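Local coordinates for protein nigerythrin (Desulfovibrio vulgaris subsp. vulgaris, PDB 1YUZ) that shows NADH peroxidase activity in vitro as a homodimeric rubrerythrin-type protein carrying a diiron centre and a rubredoxin-like iron site in each chain, at residues Glu31-Ala36 with Gly78-Leu83; Val84-Pro89 with Asn135-His140; Thr48-Ala53 with Asp105-Ser110. One frame throughout, in Å; residues are numbered along the deposited sequence.

In the fold
All three contacts join helices of the four-helix bundle that carries the diiron centre. Contacts 1 and 2 share helix 60-87 and sit with centres about 7 Å apart near one end of the bundle. They touch through the salt bridge from Lys34 NZ to Glu88 OE2 at 2.7 Å and through Leu83 CD1, 3.6 Å from Lys137 O. Contact 3 lies toward the other end, its centre about 25 Å from that of contact 1 and about 32 Å from that of contact 2, but shares helix 29-56 with contact 1. The diiron centre lies between them: the Glu80 side chain is about 7 Å from its iron(III), the Phe50 side chain about 11 Å from its iron(II).

Contact 1: residues Glu31-Ala36 with Gly78-Leu83; sequences ENLKAA and GLEYAL
Leu33 lays its two methyls over the root of Glu80 and the side chain of Leu83. CD1 rests 3.9 Å from Leu83 CB, while CD2 touches both Leu83 CD1, at 4.0 Å, and Glu80 CB, at 4.1 Å. The two leucine side chains meet at about a right angle. One turn on, the methyl of Ala36 faces the carboxylate of Glu80: Ala36 CB is 3.6 Å from Glu80 OE1 and nearly as close to OE2, a plain van der Waals contact at a polar end whose bond lies elsewhere. Segments 31-36 and 78-83, parts of helices 29-56 and 60-87, run roughly antiparallel, their axes 147° and 9.2 Å apart, within the first two helices of the ferritin-like four-helix bundle. Extended beyond CG (chi2 158°), Glu80 carries its carboxylate from the apolar stem at Leu33 across to helix 29-56. There OE2 is hydrogen-bonded to the hydroxyl of Tyr123 on helix 104-132, which restrains this buried acid, about 4 Å from the side chain of the iron ligand Glu40, consistent with a second-shell place at the diiron site. From helix 136-161, Phe142 packs on Leu33, and Val141 on both Glu80 and Leu83.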
loop_
_atom_site.group_PDB
_atom_site.type_symbol
_atom_site.label_atom_id
_atom_site.label_comp_id
_atom_site.label_asym_id
_atom_site.label_seq_id
_atom_site.Cartn_x
_atom_site.Cartn_y
_atom_site.Cartn_z
ATOM N N GLU B 31 23.737 -15.686 -4.457
ATOM C CA GLU B 31 22.681 -15.882 -5.442
ATOM C C GLU B 31 21.530 -14.911 -5.184
ATOM O O GLU B 31 20.950 -14.366 -6.122
ATOM C CB GLU B 31 22.160 -17.324 -5.392
ATOM C CG GLU B 31 23.197 -18.379 -5.760
ATOM C CD GLU B 31 22.647 -19.795 -5.693
ATOM O OE1 GLU B 31 22.091 -20.175 -4.641
ATOM O OE2 GLU B 31 22.777 -20.532 -6.694
ATOM N N ASN B 32 21.208 -14.691 -3.912
ATOM C CA ASN B 32 20.121 -13.786 -3.558
ATOM C C ASN B 32 20.443 -12.349 -3.940
ATOM O O ASN B 32 19.569 -11.610 -4.393
ATOM C CB ASN B 32 19.806 -13.886 -2.067
ATOM C CG ASN B 32 19.366 -15.278 -1.669
ATOM O OD1 ASN B 32 18.829 -16.022 -2.491
ATOM N ND2 ASN B 32 19.576 -15.633 -0.408
ATOM N N LEU B 33 21.696 -11.949 -3.762
ATOM C CA LEU B 33 22.106 -10.602 -4.131
ATOM C C LEU B 33 21.896 -10.415 -5.631
ATOM O O LEU B 33 21.395 -9.380 -6.072
ATOM C CB LEU B 33 23.579 -10.373 -3.779
ATOM C CG LEU B 33 23.873 -10.065 -2.309
ATOM C CD1 LEU B 33 25.355 -10.249 -2.013
ATOM C CD2 LEU B 33 23.434 -8.639 -2.004
ATOM N N LYS B 34 22.271 -11.424 -6.413
ATOM C CA LYS B 34 22.111 -11.351 -7.858
ATOM C C LYS B 34 20.636 -11.337 -8.232
ATOM O O LYS B 34 20.232 -10.644 -9.166
ATOM C CB LYS B 34 22.795 -12.538 -8.534
ATOM C CG LYS B 34 24.298 -12.570 -8.361
ATOM C CD LYS B 34 24.876 -13.780 -9.068
ATOM C CE LYS B 34 26.375 -13.871 -8.885
ATOM N NZ LYS B 34 26.909 -15.097 -9.537
ATOM N N ALA B 35 19.833 -12.109 -7.505
ATOM C CA ALA B 35 18.402 -12.168 -7.774
ATOM C C ALA B 35 17.770 -10.816 -7.479
ATOM O O ALA B 35 16.900 -10.349 -8.215
ATOM C CB ALA B 35 17.750 -13.251 -6.928
ATOM N N ALA B 36 18.210 -10.185 -6.396
ATOM C CA ALA B 36 17.682 -8.878 -6.028
ATOM C C ALA B 36 18.049 -7.866 -7.106
ATOM O O ALA B 36 17.218 -7.063 -7.520
ATOM C CB ALA B 36 18.247 -8.443 -4.685
ATOM N N GLY B 78 23.064 -0.518 -6.819
ATOM C CA GLY B 78 24.435 -0.141 -6.519
ATOM C C GLY B 78 24.938 -0.782 -5.239
ATOM O O GLY B 78 26.062 -1.281 -5.191
ATOM N N LEU B 79 24.110 -0.770 -4.200
ATOM C CA LEU B 79 24.493 -1.357 -2.922
ATOM C C LEU B 79 24.701 -2.860 -3.044
ATOM O O LEU B 79 25.659 -3.410 -2.504
ATOM C CB LEU B 79 23.418 -1.084 -1.869
ATOM C CG LEU B 79 23.201 0.375 -1.460
ATOM C CD1 LEU B 79 22.013 0.461 -0.519
ATOM C CD2 LEU B 79 24.459 0.922 -0.798
ATOM N N GLU B 80 23.795 -3.521 -3.755
ATOM C CA GLU B 80 23.867 -4.963 -3.940
ATOM C C GLU B 80 25.019 -5.354 -4.858
ATOM O O GLU B 80 25.752 -6.305 -4.578
ATOM C CB GLU B 80 22.523 -5.468 -4.478
ATOM C CG GLU B 80 21.414 -5.277 -3.439
ATOM C CD GLU B 80 20.001 -5.243 -4.004
ATOM O OE1 GLU B 80 19.819 -5.278 -5.238
ATOM O OE2 GLU B 80 19.062 -5.172 -3.185
ATOM N N TYR B 81 25.193 -4.603 -5.940
ATOM C CA TYR B 81 26.266 -4.870 -6.890
ATOM C C TYR B 81 27.640 -4.775 -6.226
ATOM O O TYR B 81 28.522 -5.597 -6.492
ATOM C CB TYR B 81 26.186 -3.884 -8.057
ATOM C CG TYR B 81 27.360 -3.958 -9.004
ATOM C CD1 TYR B 81 27.625 -5.120 -9.725
ATOM C CD2 TYR B 81 28.207 -2.865 -9.177
ATOM C CE1 TYR B 81 28.707 -5.192 -10.601
ATOM C CE2 TYR B 81 29.293 -2.928 -10.048
ATOM C CZ TYR B 81 29.535 -4.093 -10.755
ATOM O OH TYR B 81 30.607 -4.160 -11.618
ATOM N N ALA B 82 27.820 -3.779 -5.364
ATOM C CA ALA B 82 29.097 -3.597 -4.683
ATOM C C ALA B 82 29.484 -4.864 -3.931
ATOM O O ALA B 82 30.650 -5.259 -3.926
ATOM C CB ALA B 82 29.017 -2.420 -3.725
ATOM N N LEU B 83 28.507 -5.500 -3.294
ATOM C CA LEU B 83 28.773 -6.724 -2.551
ATOM C C LEU B 83 29.096 -7.886 -3.483
ATOM O O LEU B 83 30.023 -8.655 -3.229
ATOM C CB LEU B 83 27.579 -7.092 -1.668
ATOM C CG LEU B 83 27.273 -6.163 -0.491
ATOM C CD1 LEU B 83 26.141 -6.751 0.338
ATOM C CD2 LEU B 83 28.520 -5.992 0.367
#

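Contact 2: residues Val84-Pro89 with Asn135-His140; sequences VAEMEP and NSKAVH
Glu86 and Lys137 reach toward each other across the surface, and their charged ends make a long salt bridge, with Glu86 OE1 3.8 Å from Lys137 NZ. No hydrogen bond joins them. Both side chains are extended beyond CG (chi2 178° in Glu86, -173° in Lys137). They meet at about a right angle, and only Glu86 OE1 and Lys137 NZ come within 4.5 Å across the segments. This is the loose, solvent-exposed side; Glu86 has two conformers and touches a crystal neighbour, so this weak ion pair is doubtful. Met87, also in two conformers, and Asn135 each incline toward the opposite segment without coming into close contact. The tighter contacts lie at the start of helix 136-161 and on its inner side. Asn135 is the N-cap of that helix, its OD1 accepting from Ala138 N at 2.9 Å with the donor above the amide carbonyl plane. On the inner side, Ala138 packs on Thr29 and Ala130, while Val84 packs on Leu33; Glu88 is the first residue to leave helical geometry after helix 60-87. The C-terminal end of helix 60-87 thus stands beside the N-capped start of helix 136-161, at one end of the ferritin-like four-helix bundle.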
loop_
_atom_site.group_PDB
_atom_site.type_symbol
_atom_site.label_atom_id
_atom_site.label_comp_id
_atom_site.label_asym_id
_atom_site.label_seq_id
_atom_site.Cartn_x
_atom_site.Cartn_y
_atom_site.Cartn_z
ATOM N N VAL B 84 28.334 -8.017 -4.562
ATOM C CA VAL B 84 28.571 -9.094 -5.513
ATOM C C VAL B 84 29.938 -8.943 -6.179
ATOM O O VAL B 84 30.650 -9.928 -6.382
ATOM C CB VAL B 84 27.483 -9.122 -6.610
ATOM C CG1 VAL B 84 27.812 -10.195 -7.639
ATOM C CG2 VAL B 84 26.120 -9.389 -5.986
ATOM N N ALA B 85 30.301 -7.706 -6.505
ATOM C CA ALA B 85 31.574 -7.413 -7.159
ATOM C C ALA B 85 32.791 -7.853 -6.352
ATOM O O ALA B 85 33.784 -8.311 -6.918
ATOM C CB ALA B 85 31.668 -5.921 -7.465
ATOM N N GLU B 86 32.713 -7.699 -5.035
ATOM C CA GLU B 86 33.810 -8.073 -4.153
ATOM C C GLU B 86 33.980 -9.586 -4.098
ATOM O O GLU B 86 35.090 -10.091 -3.933
ATOM C CB GLU B 86 33.554 -7.536 -2.743
ATOM C CG GLU B 86 33.422 -6.025 -2.669
ATOM C CD GLU B 86 33.114 -5.537 -1.267
ATOM O OE1 GLU B 86 33.897 -5.848 -0.346
ATOM O OE2 GLU B 86 32.090 -4.842 -1.088
ATOM N N MET B 87 32.872 -10.303 -4.243
ATOM C CA MET B 87 32.892 -11.759 -4.194
ATOM C C MET B 87 33.095 -12.376 -5.575
ATOM O O MET B 87 33.725 -13.426 -5.706
ATOM C CB MET B 87 31.588 -12.267 -3.575
ATOM C CG MET B 87 31.574 -13.750 -3.253
ATOM S SD MET B 87 30.146 -14.200 -2.251
ATOM C CE MET B 87 30.790 -13.929 -0.599
ATOM N N GLU B 88 32.566 -11.721 -6.603
ATOM C CA GLU B 88 32.702 -12.221 -7.967
ATOM C C GLU B 88 32.963 -11.042 -8.906
ATOM O O GLU B 88 32.037 -10.481 -9.489
ATOM C CB GLU B 88 31.420 -12.963 -8.364
ATOM C CG GLU B 88 31.349 -13.405 -9.817
ATOM C CD GLU B 88 30.125 -14.258 -10.103
ATOM O OE1 GLU B 88 29.772 -14.418 -11.290
ATOM O OE2 GLU B 88 29.521 -14.779 -9.141
ATOM N N PRO B 89 34.241 -10.653 -9.058
ATOM C CA PRO B 89 34.675 -9.540 -9.912
ATOM C C PRO B 89 34.209 -9.607 -11.364
ATOM O O PRO B 89 34.027 -8.574 -12.011
ATOM C CB PRO B 89 36.197 -9.592 -9.792
ATOM C CG PRO B 89 36.403 -10.130 -8.415
ATOM C CD PRO B 89 35.393 -11.244 -8.356
ATOM N N ASN B 135 26.275 -13.309 6.990
ATOM C CA ASN B 135 26.730 -12.279 6.063
ATOM C C ASN B 135 26.140 -10.934 6.489
ATOM O O ASN B 135 25.119 -10.497 5.957
ATOM C CB ASN B 135 26.287 -12.613 4.640
ATOM C CG ASN B 135 27.024 -11.801 3.601
ATOM O OD1 ASN B 135 27.231 -10.599 3.768
ATOM N ND2 ASN B 135 27.421 -12.452 2.513
ATOM N N SER B 136 26.789 -10.287 7.450
ATOM C CA SER B 136 26.325 -9.007 7.980
ATOM C C SER B 136 26.252 -7.897 6.934
ATOM O O SER B 136 25.369 -7.040 6.998
ATOM C CB SER B 136 27.224 -8.564 9.138
ATOM O OG SER B 136 28.538 -8.302 8.688
ATOM N N LYS B 137 27.174 -7.901 5.979
ATOM C CA LYS B 137 27.170 -6.883 4.937
ATOM C C LYS B 137 25.890 -6.992 4.112
ATOM O O LYS B 137 25.259 -5.987 3.789
ATOM C CB LYS B 137 28.391 -7.039 4.026
ATOM C CG LYS B 137 29.716 -6.716 4.710
ATOM C CD LYS B 137 30.876 -6.708 3.721
ATOM C CE LYS B 137 32.146 -6.190 4.383
ATOM N NZ LYS B 137 33.296 -6.092 3.444
ATOM N N ALA B 138 25.505 -8.221 3.786
ATOM C CA ALA B 138 24.300 -8.467 3.008
ATOM C C ALA B 138 23.069 -8.120 3.834
ATOM O O ALA B 138 22.103 -7.572 3.308
ATOM C CB ALA B 138 24.251 -9.919 2.571
ATOM N N VAL B 139 23.095 -8.440 5.122
ATOM C CA VAL B 139 21.968 -8.115 5.985
ATOM C C VAL B 139 21.757 -6.603 5.948
ATOM O O VAL B 139 20.627 -6.128 5.844
ATOM C CB VAL B 139 22.226 -8.561 7.445
ATOM C CG1 VAL B 139 21.189 -7.945 8.373
ATOM C CG2 VAL B 139 22.174 -10.086 7.539
ATOM N N HIS B 140 22.850 -5.851 6.017
ATOM C CA HIS B 140 22.772 -4.395 5.993
ATOM C C HIS B 140 22.163 -3.889 4.690
ATOM O O HIS B 140 21.219 -3.098 4.699
ATOM C CB HIS B 140 24.169 -3.794 6.165
ATOM C CG HIS B 140 24.219 -2.310 5.975
ATOM N ND1 HIS B 140 23.723 -1.423 6.904
ATOM C CD2 HIS B 140 24.689 -1.560 4.951
ATOM C CE1 HIS B 140 23.890 -0.188 6.463
ATOM N NE2 HIS B 140 24.473 -0.243 5.280
#

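Contact 3: residues Thr48-Ala53 with Asp105-Ser110; sequences TAFAKA and DLNLIS
Phe50 lies flat beneath Asn107, ring and amide planes only 6° apart. Asn107 CB sits over the middle of the ring, 3.5 Å from its centroid and 8° off the normal, a CH-pi contact. With CG turned anti to its own carbonyl carbon, beside the backbone N, Asn107 lays its amide over the CD2-CE2 side, bringing OD1 to 3.4 Å from Phe50 CE2. The backbone joins in as well, with Asn107 O 3.2 Å from Phe50 CE1. Ser110, one turn further on, meets the ring at its edge and in its plane, OG lying 3.9 Å from Phe50 CZ, while the methyl of Ala53 approaches the amide nitrogen of Asn107 more loosely.

A water then ties the amide to the opposite helix: it accepts from Asn107 ND2 at 2.8 Å and donates to Phe50 O, also at 2.8 Å. The amide-ring stack and the water bridge thus link the same two residues, which are also the nearest pair in backbone register, their CA atoms 6.4 Å apart. Segments 48-53 and 105-110 of helices 29-56 and 104-132 pass antiparallel, 159° between directions, within the ferritin-like four-helix bundle, and the stack lies toward one end of the bundle from the diiron site, with the Phe50 side chain about 9 Å from that of the iron ligand Glu115.

Further out, Tyr102 N is hydrogen-bonded to Asn107 OD1; both polar atoms have partners, which should restrain rotation of the amide. Ser110 OG has its bond with Lys46 NZ, and Phe66 of helix 60-87 meets Phe50 edge-to-face. Away from the stack, Asp105 OD1 is hydrogen-bonded to Asn17 ND2 of the second subunit, whose Met18 packs on Leu106.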
loop_
_atom_site.group_PDB
_atom_site.type_symbol
_atom_site.label_atom_id
_atom_site.label_comp_id
_atom_site.label_asym_id
_atom_site.label_seq_id
_atom_site.Cartn_x
_atom_site.Cartn_y
_atom_site.Cartn_z
ATOM N N THR B 48 10.450 3.447 -14.849
ATOM C CA THR B 48 10.862 4.388 -15.875
ATOM C C THR B 48 9.766 4.447 -16.942
ATOM O O THR B 48 9.406 5.525 -17.419
ATOM C CB THR B 48 12.199 3.954 -16.492
ATOM O OG1 THR B 48 13.215 4.022 -15.485
ATOM C CG2 THR B 48 12.585 4.860 -17.658
ATOM N N ALA B 49 9.221 3.289 -17.303
ATOM C CA ALA B 49 8.149 3.252 -18.290
ATOM C C ALA B 49 6.895 3.905 -17.695
ATOM O O ALA B 49 6.191 4.653 -18.374
ATOM C CB ALA B 49 7.856 1.815 -18.697
ATOM N N PHE B 50 6.617 3.620 -16.426
ATOM C CA PHE B 50 5.453 4.202 -15.761
ATOM C C PHE B 50 5.555 5.729 -15.712
ATOM O O PHE B 50 4.557 6.431 -15.871
ATOM C CB PHE B 50 5.325 3.662 -14.335
ATOM C CG PHE B 50 4.826 2.241 -14.248
ATOM C CD1 PHE B 50 4.682 1.635 -13.006
ATOM C CD2 PHE B 50 4.477 1.517 -15.387
ATOM C CE1 PHE B 50 4.199 0.334 -12.891
ATOM C CE2 PHE B 50 3.990 0.210 -15.278
ATOM C CZ PHE B 50 3.853 -0.378 -14.028
ATOM N N ALA B 51 6.762 6.241 -15.485
ATOM C CA ALA B 51 6.975 7.685 -15.420
ATOM C C ALA B 51 6.681 8.333 -16.766
ATOM O O ALA B 51 5.997 9.352 -16.841
ATOM C CB ALA B 51 8.407 7.986 -15.005
ATOM N N LYS B 52 7.197 7.735 -17.831
ATOM C CA LYS B 52 6.985 8.274 -19.164
ATOM C C LYS B 52 5.496 8.292 -19.490
ATOM O O LYS B 52 4.986 9.264 -20.049
ATOM C CB LYS B 52 7.749 7.437 -20.188
ATOM C CG LYS B 52 7.643 7.944 -21.618
ATOM C CD LYS B 52 8.636 7.229 -22.519
ATOM C CE LYS B 52 8.441 7.604 -23.978
ATOM N NZ LYS B 52 7.144 7.095 -24.501
ATOM N N ALA B 53 4.798 7.223 -19.128
ATOM C CA ALA B 53 3.364 7.136 -19.382
ATOM C C ALA B 53 2.604 8.170 -18.553
ATOM O O ALA B 53 1.677 8.811 -19.047
ATOM C CB ALA B 53 2.859 5.733 -19.066
ATOM N N ASP B 105 -3.316 4.967 -12.764
ATOM C CA ASP B 105 -3.788 4.398 -11.510
ATOM C C ASP B 105 -3.381 2.936 -11.379
ATOM O O ASP B 105 -2.913 2.513 -10.324
ATOM C CB ASP B 105 -5.315 4.582 -11.362
ATOM C CG ASP B 105 -6.124 3.821 -12.402
ATOM O OD1 ASP B 105 -5.716 3.762 -13.583
ATOM O OD2 ASP B 105 -7.200 3.298 -12.032
ATOM N N LEU B 106 -3.522 2.170 -12.454
ATOM C CA LEU B 106 -3.142 0.765 -12.419
ATOM C C LEU B 106 -1.630 0.607 -12.281
ATOM O O LEU B 106 -1.157 -0.351 -11.671
ATOM C CB LEU B 106 -3.647 0.045 -13.670
ATOM C CG LEU B 106 -5.170 -0.097 -13.737
ATOM C CD1 LEU B 106 -5.558 -0.797 -15.023
ATOM C CD2 LEU B 106 -5.670 -0.877 -12.535
ATOM N N ASN B 107 -0.867 1.547 -12.833
ATOM C CA ASN B 107 0.583 1.471 -12.710
ATOM C C ASN B 107 0.969 1.702 -11.252
ATOM O O ASN B 107 1.877 1.054 -10.735
ATOM C CB ASN B 107 1.272 2.502 -13.605
ATOM C CG ASN B 107 1.034 2.244 -15.079
ATOM O OD1 ASN B 107 0.700 1.130 -15.478
ATOM N ND2 ASN B 107 1.222 3.271 -15.894
ATOM N N LEU B 108 0.280 2.627 -10.589
ATOM C CA LEU B 108 0.550 2.891 -9.182
ATOM C C LEU B 108 0.234 1.642 -8.363
ATOM O O LEU B 108 0.948 1.321 -7.422
ATOM C CB LEU B 108 -0.287 4.069 -8.683
ATOM C CG LEU B 108 0.194 5.456 -9.109
ATOM C CD1 LEU B 108 -0.879 6.485 -8.794
ATOM C CD2 LEU B 108 1.487 5.798 -8.392
ATOM N N ILE B 109 -0.837 0.938 -8.721
ATOM C CA ILE B 109 -1.206 -0.284 -8.011
ATOM C C ILE B 109 -0.161 -1.373 -8.283
ATOM O O ILE B 109 0.243 -2.095 -7.371
ATOM C CB ILE B 109 -2.613 -0.777 -8.439
ATOM C CG1 ILE B 109 -3.682 0.200 -7.929
ATOM C CG2 ILE B 109 -2.860 -2.188 -7.915
ATOM C CD1 ILE B 109 -3.780 0.296 -6.406
ATOM N N SER B 110 0.279 -1.488 -9.532
ATOM C CA SER B 110 1.300 -2.470 -9.880
ATOM C C SER B 110 2.558 -2.161 -9.073
ATOM O O SER B 110 3.206 -3.058 -8.534
ATOM C CB SER B 110 1.608 -2.393 -11.376
ATOM O OG SER B 110 2.677 -3.255 -11.725
HETATM O O HOH W 1 1.892 5.911 -15.196
#